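PDB 4HXF: peptidase S9 prolyl oligopeptidase catalytic domain-containing protein from Pyrococcus horikoshii, which is an acylaminoacyl peptidase, a serine protease that probably selects its substrates by assembling into a self-compartmentalizing hexamer. Local coordinates for residues A[145-150]-A[170-175]; A[282-287]-A[389-394]; A[354-359]-A[411-416]; A[440-445]-A[477-482]. One frame throughout, in Å; residues are numbered along the deposited sequence. Where two conformers were deposited one is given.

Interaction 1 of 4, residues A[145-150]-A[170-175]; sequences GFFDGE and KPRFSS
R172 lies across one face of the F147 ring. Its CD sits over the ring centre, 3.6 Å from the centroid of F147, in a CH-pi contact. The guanidinium plane is turned 44° from the ring plane. NH1 of R172 comes within 3.3 Å of CD1 of F147, while CB of F147 lies over one face of the guanidinium. F173 reaches the same ring at its edge. CE2 of F173 is 3.4 Å from CZ of F147, and the two rings meet rim to rim with planes 83° apart. The chain of R172 bends at chi3 (74°), which turns NE toward E150 O. R172 NE gives a weak hydrogen bond to E150 O at 3.4 Å, and a water joins R172 NH2 to that same oxygen. A second water links E150 OE2 to F173 N. The charged ends have partners outside the contact: E134 for R172, R125 and R107 for E150. The type I' turn 147-150 leads into strand 151-158. Segment 170-175 runs from strand 163-171, an edge strand of that four-stranded propeller sheet, into strand 175-179 of the next sheet.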
loop_
_atom_site.group_PDB
_atom_site.type_symbol
_atom_site.label_atom_id
_atom_site.label_comp_id
_atom_site.label_asym_id
_atom_site.label_seq_id
_atom_site.Cartn_x
_atom_site.Cartn_y
_atom_site.Cartn_z
ATOM N N GLY A 145 -2.565 -31.553 -0.013
ATOM C CA GLY A 145 -2.229 -30.998 -1.288
ATOM C C GLY A 145 -1.387 -31.959 -2.161
ATOM O O GLY A 145 -1.283 -33.200 -1.878
ATOM N N PHE A 146 -0.720 -31.424 -3.147
ATOM C CA PHE A 146 0.276 -32.206 -3.920
ATOM C C PHE A 146 1.491 -32.417 -3.032
ATOM O O PHE A 146 2.011 -31.459 -2.414
ATOM C CB PHE A 146 0.688 -31.558 -5.231
ATOM C CG PHE A 146 -0.372 -31.572 -6.262
ATOM C CD1 PHE A 146 -1.323 -30.548 -6.340
ATOM C CD2 PHE A 146 -0.497 -32.656 -7.119
ATOM C CE1 PHE A 146 -2.306 -30.532 -7.326
ATOM C CE2 PHE A 146 -1.508 -32.675 -8.076
ATOM C CZ PHE A 146 -2.388 -31.579 -8.225
ATOM N N PHE A 147 2.000 -33.662 -2.981
ATOM C CA PHE A 147 3.167 -33.865 -2.158
ATOM C C PHE A 147 4.428 -33.191 -2.625
ATOM O O PHE A 147 5.258 -32.805 -1.800
ATOM C CB PHE A 147 3.412 -35.389 -1.979
ATOM C CG PHE A 147 2.550 -36.032 -0.887
ATOM C CD1 PHE A 147 1.821 -37.212 -1.118
ATOM C CD2 PHE A 147 2.607 -35.544 0.382
ATOM C CE1 PHE A 147 1.146 -37.803 -0.104
ATOM C CE2 PHE A 147 1.939 -36.156 1.449
ATOM C CZ PHE A 147 1.227 -37.324 1.204
ATOM N N ASP A 148 4.650 -33.114 -3.925
ATOM C CA ASP A 148 5.812 -32.421 -4.412
ATOM C C ASP A 148 7.139 -32.900 -3.777
ATOM O O ASP A 148 7.917 -32.071 -3.338
ATOM C CB ASP A 148 5.556 -30.928 -4.241
ATOM C CG ASP A 148 6.450 -30.051 -5.138
ATOM O OD1 ASP A 148 7.011 -30.508 -6.162
ATOM O OD2 ASP A 148 6.611 -28.949 -4.607
ATOM N N GLY A 149 7.241 -34.214 -3.683
ATOM C CA GLY A 149 8.449 -34.831 -3.152
ATOM C C GLY A 149 8.548 -34.736 -1.615
ATOM O O GLY A 149 9.634 -34.914 -1.127
ATOM N N GLU A 150 7.442 -34.494 -0.883
ATOM C CA GLU A 150 7.463 -34.273 0.552
ATOM C C GLU A 150 8.324 -35.302 1.310
ATOM O O GLU A 150 8.104 -36.490 1.075
ATOM C CB GLU A 150 6.035 -34.362 1.071
ATOM C CG GLU A 150 5.881 -34.158 2.592
ATOM C CD GLU A 150 4.430 -33.869 2.985
ATOM O OE1 GLU A 150 3.738 -33.040 2.284
ATOM O OE2 GLU A 150 4.050 -34.472 4.030
ATOM N N LYS A 170 12.692 -37.966 7.374
ATOM C CA LYS A 170 12.232 -39.301 7.060
ATOM C C LYS A 170 11.319 -39.256 5.866
ATOM O O LYS A 170 10.927 -38.181 5.432
ATOM C CB LYS A 170 11.455 -39.869 8.263
ATOM C CG LYS A 170 12.353 -40.232 9.400
ATOM C CD LYS A 170 13.325 -41.411 9.149
ATOM C CE LYS A 170 14.054 -41.848 10.410
ATOM N NZ LYS A 170 15.117 -42.806 9.964
ATOM N N PRO A 171 10.998 -40.441 5.302
ATOM C CA PRO A 171 9.959 -40.442 4.266
ATOM C C PRO A 171 8.640 -39.806 4.619
ATOM O O PRO A 171 8.363 -39.590 5.844
ATOM C CB PRO A 171 9.778 -41.974 4.016
ATOM C CG PRO A 171 11.079 -42.546 4.418
ATOM C CD PRO A 171 11.483 -41.783 5.658
ATOM N N ARG A 172 7.861 -39.333 3.604
ATOM C CA ARG A 172 6.556 -38.718 3.813
ATOM C C ARG A 172 5.686 -39.671 4.693
ATOM O O ARG A 172 5.862 -40.933 4.620
ATOM C CB ARG A 172 5.780 -38.320 2.445
ATOM C CG ARG A 172 5.335 -39.434 1.638
ATOM C CD ARG A 172 4.706 -38.862 0.322
ATOM N NE ARG A 172 5.800 -38.425 -0.456
ATOM C CZ ARG A 172 5.739 -38.272 -1.784
ATOM N NH1 ARG A 172 4.633 -38.514 -2.360
ATOM N NH2 ARG A 172 6.772 -37.931 -2.463
ATOM N N PHE A 173 4.815 -39.071 5.465
ATOM C CA PHE A 173 3.868 -39.742 6.325
ATOM C C PHE A 173 4.543 -40.500 7.460
ATOM O O PHE A 173 3.970 -41.452 7.957
ATOM C CB PHE A 173 3.007 -40.652 5.418
ATOM C CG PHE A 173 1.653 -40.172 5.154
ATOM C CD1 PHE A 173 0.566 -40.898 5.565
ATOM C CD2 PHE A 173 1.470 -38.979 4.549
ATOM C CE1 PHE A 173 -0.711 -40.414 5.323
ATOM C CE2 PHE A 173 0.196 -38.519 4.266
ATOM C CZ PHE A 173 -0.854 -39.270 4.617
ATOM N N SER A 174 5.689 -40.028 7.952
ATOM C CA SER A 174 6.294 -40.510 9.161
ATOM C C SER A 174 5.794 -39.735 10.337
ATOM O O SER A 174 5.263 -38.593 10.243
ATOM C CB SER A 174 7.812 -40.505 9.081
ATOM O OG SER A 174 8.314 -41.355 8.001
ATOM N N SER A 175 5.875 -40.334 11.499
ATOM C CA SER A 175 5.460 -39.670 12.728
ATOM C C SER A 175 6.491 -39.925 13.848
ATOM O O SER A 175 7.347 -40.798 13.754
ATOM C CB SER A 175 4.039 -40.075 13.166
ATOM O OG SER A 175 4.052 -41.398 13.484
HETATM O O HOH W 1 4.996 -36.261 5.753
HETATM O O HOH W 2 9.453 -37.949 -1.162
#

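Interaction 2 of 4, residues A[282-287]-A[389-394]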
loop_
_atom_site.group_PDB
_atom_site.type_symbol
_atom_site.label_atom_id
_atom_site.label_comp_id
_atom_site.label_asym_id
_atom_site.label_seq_id
_atom_site.Cartn_x
_atom_site.Cartn_y
_atom_site.Cartn_z
ATOM N N GLY A 282 -22.891 -47.165 17.524
ATOM C CA GLY A 282 -23.313 -45.753 17.429
ATOM C C GLY A 282 -22.751 -44.764 18.419
ATOM O O GLY A 282 -22.881 -43.577 18.195
ATOM N N SER A 283 -22.120 -45.227 19.474
ATOM C CA SER A 283 -21.504 -44.418 20.503
ATOM C C SER A 283 -19.977 -44.496 20.324
ATOM O O SER A 283 -19.419 -45.494 19.743
ATOM C CB SER A 283 -21.908 -44.979 21.866
ATOM O OG SER A 283 -23.311 -44.826 22.048
ATOM N N VAL A 284 -19.281 -43.508 20.873
ATOM C CA VAL A 284 -17.839 -43.593 21.076
ATOM C C VAL A 284 -17.676 -43.426 22.604
ATOM O O VAL A 284 -17.930 -42.338 23.126
ATOM C CB VAL A 284 -17.006 -42.637 20.263
ATOM C CG1 VAL A 284 -15.551 -42.637 20.666
ATOM C CG2 VAL A 284 -17.211 -42.908 18.773
ATOM N N ASN A 285 -17.259 -44.482 23.270
ATOM C CA ASN A 285 -17.313 -44.596 24.729
ATOM C C ASN A 285 -15.916 -44.620 25.327
ATOM O O ASN A 285 -15.019 -45.195 24.699
ATOM C CB ASN A 285 -18.064 -45.862 25.166
ATOM C CG ASN A 285 -19.552 -45.834 24.823
ATOM O OD1 ASN A 285 -20.213 -44.783 24.984
ATOM N ND2 ASN A 285 -20.047 -46.969 24.283
ATOM N N LEU A 286 -15.723 -44.014 26.482
ATOM C CA LEU A 286 -14.437 -43.887 27.236
ATOM C C LEU A 286 -14.279 -44.913 28.349
ATOM O O LEU A 286 -15.181 -45.171 29.167
ATOM C CB LEU A 286 -14.324 -42.458 27.865
ATOM C CG LEU A 286 -13.017 -42.135 28.631
ATOM C CD1 LEU A 286 -11.781 -42.198 27.665
ATOM C CD2 LEU A 286 -13.131 -40.705 29.174
ATOM N N TYR A 287 -13.107 -45.547 28.306
ATOM C CA TYR A 287 -12.671 -46.563 29.240
ATOM C C TYR A 287 -11.268 -46.232 29.741
ATOM O O TYR A 287 -10.564 -45.424 29.175
ATOM C CB TYR A 287 -12.596 -47.931 28.504
ATOM C CG TYR A 287 -13.928 -48.416 27.997
ATOM C CD1 TYR A 287 -14.377 -48.053 26.771
ATOM C CD2 TYR A 287 -14.794 -49.146 28.782
ATOM C CE1 TYR A 287 -15.615 -48.479 26.321
ATOM C CE2 TYR A 287 -16.082 -49.533 28.363
ATOM C CZ TYR A 287 -16.455 -49.209 27.079
ATOM O OH TYR A 287 -17.686 -49.626 26.662
ATOM N N LYS A 389 -16.396 -47.919 6.454
ATOM C CA LYS A 389 -16.274 -48.155 7.908
ATOM C C LYS A 389 -16.391 -46.804 8.691
ATOM O O LYS A 389 -15.673 -46.555 9.701
ATOM C CB LYS A 389 -14.939 -48.840 8.240
ATOM C CG LYS A 389 -14.971 -49.569 9.611
ATOM C CD LYS A 389 -13.623 -50.205 9.932
ATOM C CE LYS A 389 -13.662 -50.848 11.260
ATOM N NZ LYS A 389 -12.309 -51.332 11.757
ATOM N N GLY A 390 -17.403 -46.010 8.316
ATOM C CA GLY A 390 -17.940 -44.979 9.180
ATOM C C GLY A 390 -18.989 -45.477 10.161
ATOM O O GLY A 390 -19.256 -46.668 10.216
ATOM N N MET A 391 -19.592 -44.552 10.902
ATOM C CA MET A 391 -20.570 -44.988 11.878
ATOM C C MET A 391 -21.500 -43.822 12.209
ATOM O O MET A 391 -21.010 -42.697 12.485
ATOM C CB MET A 391 -19.862 -45.449 13.141
ATOM C CG MET A 391 -20.826 -46.133 14.150
ATOM S SD MET A 391 -20.043 -46.643 15.670
ATOM C CE MET A 391 -19.804 -45.017 16.411
ATOM N N TYR A 392 -22.807 -44.052 12.117
ATOM C CA TYR A 392 -23.789 -43.123 12.611
ATOM C C TYR A 392 -24.234 -43.570 14.019
ATOM O O TYR A 392 -24.072 -44.708 14.439
ATOM C CB TYR A 392 -25.070 -43.134 11.762
ATOM C CG TYR A 392 -25.025 -42.267 10.494
ATOM C CD1 TYR A 392 -25.741 -42.657 9.370
ATOM C CD2 TYR A 392 -24.403 -41.040 10.476
ATOM C CE1 TYR A 392 -25.733 -41.904 8.210
ATOM C CE2 TYR A 392 -24.417 -40.250 9.312
ATOM C CZ TYR A 392 -25.131 -40.703 8.190
ATOM O OH TYR A 392 -25.101 -39.909 7.079
ATOM N N GLY A 393 -24.775 -42.563 14.692
ATOM C CA GLY A 393 -25.398 -42.804 15.972
ATOM C C GLY A 393 -25.626 -41.519 16.738
ATOM O O GLY A 393 -26.677 -40.837 16.546
ATOM N N TYR A 394 -24.710 -41.240 17.653
ATOM C CA TYR A 394 -24.906 -40.174 18.677
ATOM C C TYR A 394 -23.943 -39.005 18.656
ATOM O O TYR A 394 -23.487 -38.529 19.696
ATOM C CB TYR A 394 -25.029 -40.831 20.054
ATOM C CG TYR A 394 -26.071 -41.913 20.067
ATOM C CD1 TYR A 394 -25.692 -43.274 20.262
ATOM C CD2 TYR A 394 -27.380 -41.603 20.033
ATOM C CE1 TYR A 394 -26.648 -44.309 20.249
ATOM C CE2 TYR A 394 -28.340 -42.615 20.011
ATOM C CZ TYR A 394 -27.965 -43.938 20.202
ATOM O OH TYR A 394 -29.012 -44.842 20.189
#
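The carbonyl O of G282 is gripped by several groups. Y394 N donates to it at 3.0 Å, tilted 26° from the carbonyl plane, and W302 NE1 also donates. CA of G393 comes to 3.4 Å from G282 O in a CA-H...O contact; a CB there would clash with that oxygen, so the approach needs glycine. A second such contact joins G282 CA to Y392 O at 3.3 Å. M391 SD accepts a weak hydrogen bond from G282 N at 3.4 Å. CE of M391 lies 3.4 Å from S283 O and also touches CG2 of V284. An alanine in place of M391 would probably leave G282 N without its sulfur acceptor and open a gap beside V284. S283 OG, bonded to G299 O, touches the Y394 ring at CD1. Strand 283-289 lies between strands 273-280 and 293-295 of a propeller sheet. Residues 389-394 lie in the hydrolase-domain loop between strand 378-384 and helix 398-405, so the contact joins two domains.

Interaction 3 of 4, residues A[354-359]-A[411-416]; sequences FRFKSI and VYVNPR
F356 packs its ring against V413 at about a right angle, and this is the tight part of the contact. CE1 of F356 is 3.7 Å from CG1 of V413, and CZ lies nearly as close. The ring gets there because CG of F356 takes the crowded position between backbone N and carbonyl carbon (chi1 67°). F354 adds a looser touch, with CG2 of V411 at the edge of its ring, 4.3 Å from CZ of F354. Replacing F356 by alanine would probably open a gap beside V413, whose CB and CG1 would lose the ring atoms CE1 and CZ. The other end is polar, and I359 there is exposed. R416 NH2 gives S358 O a weak hydrogen bond of 3.1 Å in the guanidinium plane, bent to 127° at the hydrogen. CD1 of I359 lies over one face of that group, and the approach is loose: CB of I359 is 4.1 Å from R416 NH2. R416 is held mainly by salt bridges to D440 and D360, and D440 also bonds S358 OG. Strand 361-368 lies between strands 352-358 and 409-413 in the sheet. This antiparallel start, followed by parallel strands, is that of the eight-stranded alpha/beta hydrolase fold.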
loop_
_atom_site.group_PDB
_atom_site.type_symbol
_atom_site.label_atom_id
_atom_site.label_comp_id
_atom_site.label_asym_id
_atom_site.label_seq_id
_atom_site.Cartn_x
_atom_site.Cartn_y
_atom_site.Cartn_z
ATOM N N PHE A 354 -34.072 -47.970 16.466
ATOM C CA PHE A 354 -34.841 -49.195 16.151
ATOM C C PHE A 354 -33.947 -50.271 15.625
ATOM O O PHE A 354 -32.914 -50.019 15.031
ATOM C CB PHE A 354 -35.996 -48.981 15.162
ATOM C CG PHE A 354 -35.583 -48.579 13.767
ATOM C CD1 PHE A 354 -35.638 -49.498 12.666
ATOM C CD2 PHE A 354 -35.214 -47.241 13.451
ATOM C CE1 PHE A 354 -35.241 -49.117 11.371
ATOM C CE2 PHE A 354 -34.872 -46.892 12.146
ATOM C CZ PHE A 354 -34.898 -47.818 11.081
ATOM N N ARG A 355 -34.310 -51.517 15.928
ATOM C CA ARG A 355 -33.625 -52.630 15.323
ATOM C C ARG A 355 -34.397 -53.160 14.129
ATOM O O ARG A 355 -35.664 -53.055 14.057
ATOM C CB ARG A 355 -33.566 -53.746 16.399
ATOM C CG ARG A 355 -32.718 -53.396 17.581
ATOM C CD ARG A 355 -31.272 -53.376 17.277
ATOM N NE ARG A 355 -30.721 -54.705 17.205
ATOM C CZ ARG A 355 -29.458 -55.019 16.912
ATOM N NH1 ARG A 355 -28.571 -54.110 16.558
ATOM N NH2 ARG A 355 -29.070 -56.295 16.967
ATOM N N PHE A 356 -33.700 -53.778 13.206
ATOM C CA PHE A 356 -34.361 -54.389 12.059
ATOM C C PHE A 356 -33.548 -55.563 11.548
ATOM O O PHE A 356 -32.316 -55.589 11.709
ATOM C CB PHE A 356 -34.611 -53.313 10.963
ATOM C CG PHE A 356 -33.366 -52.740 10.301
ATOM C CD1 PHE A 356 -32.679 -51.631 10.854
ATOM C CD2 PHE A 356 -32.899 -53.267 9.112
ATOM C CE1 PHE A 356 -31.542 -51.156 10.218
ATOM C CE2 PHE A 356 -31.788 -52.734 8.447
ATOM C CZ PHE A 356 -31.134 -51.679 9.018
ATOM N N LYS A 357 -34.217 -56.451 10.841
ATOM C CA LYS A 357 -33.536 -57.592 10.261
ATOM C C LYS A 357 -33.184 -57.290 8.804
ATOM O O LYS A 357 -33.940 -56.715 8.059
ATOM C CB LYS A 357 -34.394 -58.839 10.395
ATOM C CG LYS A 357 -34.629 -59.270 11.849
ATOM C CD LYS A 357 -35.759 -60.259 11.935
ATOM C CE LYS A 357 -36.072 -60.578 13.393
ATOM N NZ LYS A 357 -35.585 -59.434 14.222
ATOM N N SER A 358 -32.024 -57.765 8.411
ATOM C CA SER A 358 -31.601 -57.669 7.032
ATOM C C SER A 358 -30.808 -58.892 6.636
ATOM O O SER A 358 -29.652 -59.029 7.009
ATOM C CB SER A 358 -30.799 -56.418 6.840
ATOM O OG SER A 358 -30.505 -56.295 5.438
ATOM N N ILE A 359 -31.437 -59.719 5.818
ATOM C CA ILE A 359 -30.803 -60.929 5.252
ATOM C C ILE A 359 -30.564 -61.827 6.514
ATOM O O ILE A 359 -31.535 -62.200 7.209
ATOM C CB ILE A 359 -29.569 -60.654 4.338
ATOM C CG1 ILE A 359 -29.909 -59.606 3.247
ATOM C CG2 ILE A 359 -29.101 -61.993 3.659
ATOM C CD1 ILE A 359 -28.684 -59.240 2.397
ATOM N N VAL A 411 -33.927 -40.574 8.333
ATOM C CA VAL A 411 -33.710 -42.001 8.621
ATOM C C VAL A 411 -32.299 -42.373 8.243
ATOM O O VAL A 411 -31.773 -41.976 7.230
ATOM C CB VAL A 411 -34.755 -42.919 7.968
ATOM C CG1 VAL A 411 -34.792 -42.889 6.516
ATOM C CG2 VAL A 411 -34.556 -44.412 8.453
ATOM N N TYR A 412 -31.675 -43.191 9.058
ATOM C CA TYR A 412 -30.274 -43.568 8.821
ATOM C C TYR A 412 -29.902 -44.874 9.608
ATOM O O TYR A 412 -30.460 -45.135 10.694
ATOM C CB TYR A 412 -29.351 -42.431 9.219
ATOM C CG TYR A 412 -29.385 -41.890 10.654
ATOM C CD1 TYR A 412 -30.220 -40.855 11.035
ATOM C CD2 TYR A 412 -28.595 -42.438 11.619
ATOM C CE1 TYR A 412 -30.216 -40.433 12.332
ATOM C CE2 TYR A 412 -28.567 -41.927 12.945
ATOM C CZ TYR A 412 -29.393 -40.889 13.233
ATOM O OH TYR A 412 -29.323 -40.457 14.556
ATOM N N VAL A 413 -29.058 -45.708 8.982
ATOM C CA VAL A 413 -28.714 -46.988 9.618
ATOM C C VAL A 413 -27.220 -47.190 9.576
ATOM O O VAL A 413 -26.487 -46.504 8.862
ATOM C CB VAL A 413 -29.444 -48.204 8.919
ATOM C CG1 VAL A 413 -30.983 -47.840 8.777
ATOM C CG2 VAL A 413 -28.787 -48.579 7.498
ATOM N N ASN A 414 -26.779 -48.252 10.299
ATOM C CA ASN A 414 -25.383 -48.713 10.161
ATOM C C ASN A 414 -25.384 -50.052 9.397
ATOM O O ASN A 414 -25.584 -51.138 9.993
ATOM C CB ASN A 414 -24.744 -48.862 11.537
ATOM C CG ASN A 414 -24.248 -47.546 12.111
ATOM O OD1 ASN A 414 -23.815 -46.669 11.344
ATOM N ND2 ASN A 414 -24.236 -47.396 13.478
ATOM N N PRO A 415 -25.194 -50.005 8.079
ATOM C CA PRO A 415 -25.241 -51.290 7.330
ATOM C C PRO A 415 -23.975 -52.069 7.622
ATOM O O PRO A 415 -22.979 -51.511 8.181
ATOM C CB PRO A 415 -25.228 -50.842 5.869
ATOM C CG PRO A 415 -24.669 -49.491 5.908
ATOM C CD PRO A 415 -24.996 -48.808 7.223
ATOM N N ARG A 416 -23.930 -53.336 7.249
ATOM C CA ARG A 416 -22.660 -54.041 7.295
ATOM C C ARG A 416 -21.598 -53.308 6.487
ATOM O O ARG A 416 -21.837 -52.580 5.523
ATOM C CB ARG A 416 -22.853 -55.495 6.778
ATOM C CG ARG A 416 -22.989 -55.628 5.214
ATOM C CD ARG A 416 -23.568 -56.999 4.868
ATOM N NE ARG A 416 -24.954 -57.062 5.313
ATOM C CZ ARG A 416 -25.617 -58.140 5.621
ATOM N NH1 ARG A 416 -25.079 -59.360 5.469
ATOM N NH2 ARG A 416 -26.844 -58.057 6.041
#

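Interaction 4 of 4, residues A[440-445]-A[477-482]; sequences DILNGI and TQSDLF
One methyl, CD2 of L442, touches three residues of 477-482. It lies 4.2 Å from CD2 of L481, 4.2 Å from CZ of F482 and 4.4 Å from OG of S479. Apart from that oxygen, the atoms that meet are all carbon. I445, one helical turn after L442, takes up the rest of the contact. Its CG2 meets CD2 of L481 at 4.2 Å, and the two side chains reach toward each other tip to tip. Its CD1 lies at the edge of the F482 ring, near the ring plane and 3.9 Å from CZ of F482. The F482 ring and the I445 side chain are set obliquely. CG of L481 is anti to the backbone N (chi1 -176°), which carries CG toward the helix. L481 CB covers part of one face of the neighbouring F482 ring. The backbone here is shaped by an ST turn. S479, the first residue to leave helical angles, accepts at OG from L481 N at 3.0 Å, a fairly straight bond of 163°. The packing is far from the annotated sites. It joins helix 436-451 to the chain just after helix 467-478. F482 also rests on I460 and I462 of strand 460-465, and I445 on V382 of strand 378-384. I441 touches M471, so helices 436-451 and 467-478 also meet directly.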
loop_
_atom_site.group_PDB
_atom_site.type_symbol
_atom_site.label_atom_id
_atom_site.label_comp_id
_atom_site.label_asym_id
_atom_site.label_seq_id
_atom_site.Cartn_x
_atom_site.Cartn_y
_atom_site.Cartn_z
ATOM N N ASP A 440 -29.219 -53.670 3.184
ATOM C CA ASP A 440 -29.434 -53.301 4.603
ATOM C C ASP A 440 -30.132 -51.944 4.705
ATOM O O ASP A 440 -31.048 -51.755 5.515
ATOM C CB ASP A 440 -28.117 -53.219 5.383
ATOM C CG ASP A 440 -27.396 -54.582 5.558
ATOM O OD1 ASP A 440 -28.021 -55.633 5.459
ATOM O OD2 ASP A 440 -26.170 -54.493 5.710
ATOM N N ILE A 441 -29.734 -50.994 3.872
ATOM C CA ILE A 441 -30.325 -49.644 3.844
ATOM C C ILE A 441 -31.822 -49.747 3.421
ATOM O O ILE A 441 -32.698 -49.291 4.151
ATOM C CB ILE A 441 -29.519 -48.701 2.950
ATOM C CG1 ILE A 441 -28.157 -48.437 3.627
ATOM C CG2 ILE A 441 -30.323 -47.394 2.755
ATOM C CD1 ILE A 441 -27.167 -47.806 2.598
ATOM N N LEU A 442 -32.084 -50.508 2.349
ATOM C CA LEU A 442 -33.480 -50.755 1.948
ATOM C C LEU A 442 -34.339 -51.414 3.011
ATOM O O LEU A 442 -35.487 -51.016 3.276
ATOM C CB LEU A 442 -33.570 -51.535 0.662
ATOM C CG LEU A 442 -32.912 -50.906 -0.565
ATOM C CD1 LEU A 442 -33.082 -51.853 -1.709
ATOM C CD2 LEU A 442 -33.577 -49.537 -0.914
ATOM N N ASN A 443 -33.749 -52.393 3.703
ATOM C CA ASN A 443 -34.496 -53.095 4.746
ATOM C C ASN A 443 -34.754 -52.192 5.976
ATOM O O ASN A 443 -35.802 -52.304 6.606
ATOM C CB ASN A 443 -33.733 -54.391 5.146
ATOM C CG ASN A 443 -33.913 -55.488 4.076
ATOM O OD1 ASN A 443 -34.976 -55.560 3.449
ATOM N ND2 ASN A 443 -32.915 -56.338 3.862
ATOM N N GLY A 444 -33.801 -51.303 6.269
ATOM C CA GLY A 444 -33.984 -50.337 7.320
ATOM C C GLY A 444 -35.079 -49.363 7.039
ATOM O O GLY A 444 -35.909 -49.045 7.881
ATOM N N ILE A 445 -35.088 -48.913 5.813
ATOM C CA ILE A 445 -36.144 -47.985 5.370
ATOM C C ILE A 445 -37.483 -48.667 5.454
ATOM O O ILE A 445 -38.447 -48.092 5.914
ATOM C CB ILE A 445 -35.901 -47.524 3.905
ATOM C CG1 ILE A 445 -34.672 -46.735 3.786
ATOM C CG2 ILE A 445 -37.145 -46.738 3.356
ATOM C CD1 ILE A 445 -34.240 -46.515 2.341
ATOM N N THR A 477 -29.546 -45.541 -9.283
ATOM C CA THR A 477 -29.394 -46.431 -10.424
ATOM C C THR A 477 -29.993 -47.816 -10.221
ATOM O O THR A 477 -30.258 -48.550 -11.168
ATOM C CB THR A 477 -27.933 -46.688 -10.863
ATOM O OG1 THR A 477 -27.238 -47.457 -9.890
ATOM C CG2 THR A 477 -27.148 -45.420 -11.256
ATOM N N GLN A 478 -30.288 -48.211 -8.942
ATOM C CA GLN A 478 -30.699 -49.580 -8.684
ATOM C C GLN A 478 -32.110 -49.686 -8.107
ATOM O O GLN A 478 -32.622 -50.799 -7.992
ATOM C CB GLN A 478 -29.751 -50.193 -7.675
ATOM C CG GLN A 478 -28.282 -50.275 -8.123
ATOM C CD GLN A 478 -28.110 -51.063 -9.392
ATOM O OE1 GLN A 478 -28.746 -52.122 -9.588
ATOM N NE2 GLN A 478 -27.174 -50.581 -10.268
ATOM N N SER A 479 -32.741 -48.586 -7.748
ATOM C CA SER A 479 -34.036 -48.642 -7.124
ATOM C C SER A 479 -34.883 -47.537 -7.707
ATOM O O SER A 479 -34.350 -46.503 -8.157
ATOM C CB SER A 479 -33.860 -48.360 -5.660
ATOM O OG SER A 479 -35.041 -48.250 -4.857
ATOM N N ASP A 480 -36.163 -47.758 -7.699
ATOM C CA ASP A 480 -37.093 -46.734 -8.084
ATOM C C ASP A 480 -37.775 -46.121 -6.850
ATOM O O ASP A 480 -38.725 -45.348 -6.978
ATOM C CB ASP A 480 -38.157 -47.304 -9.072
ATOM C CG ASP A 480 -37.557 -47.836 -10.386
ATOM O OD1 ASP A 480 -36.594 -47.248 -10.914
ATOM O OD2 ASP A 480 -38.106 -48.859 -10.900
ATOM N N LEU A 481 -37.292 -46.427 -5.653
ATOM C CA LEU A 481 -37.911 -45.907 -4.470
ATOM C C LEU A 481 -37.764 -44.405 -4.273
ATOM O O LEU A 481 -38.647 -43.777 -3.772
ATOM C CB LEU A 481 -37.316 -46.649 -3.225
ATOM C CG LEU A 481 -37.884 -46.329 -1.834
ATOM C CD1 LEU A 481 -39.403 -46.602 -1.817
ATOM C CD2 LEU A 481 -37.089 -47.179 -0.803
ATOM N N PHE A 482 -36.628 -43.826 -4.675
ATOM C CA PHE A 482 -36.253 -42.469 -4.311
ATOM C C PHE A 482 -36.673 -41.418 -5.312
ATOM O O PHE A 482 -36.648 -41.641 -6.525
ATOM C CB PHE A 482 -34.752 -42.387 -4.078
ATOM C CG PHE A 482 -34.261 -43.385 -3.085
ATOM C CD1 PHE A 482 -33.755 -44.603 -3.477
ATOM C CD2 PHE A 482 -34.398 -43.146 -1.744
ATOM C CE1 PHE A 482 -33.369 -45.569 -2.611
ATOM C CE2 PHE A 482 -34.035 -44.142 -0.862
ATOM C CZ PHE A 482 -33.530 -45.338 -1.256
#

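Overall arrangement
Interactions 1 and 2 belong to the beta-propeller side, although interaction 2 also reaches into the hydrolase domain. Interactions 3 and 4 lie within that second domain. The first three are buried; interaction 4 is only partly so. Interaction 1 stands apart, about 17 Å from interaction 2 by nearest atoms. The others form a chain: Y392 O probably bonds N414 ND2 between interactions 2 and 3, and D440 joins interactions 3 and 4 through R416 and S358. Segment 440-445 therefore meets residues 354-359 and 411-416 as well as the chain after helix 467-478. A CH-pi contact, a rim-to-rim aromatic pair and bridging waters mark interaction 1, backbone bonding interaction 2, mixed packing interaction 3, and apolar contact interaction 4.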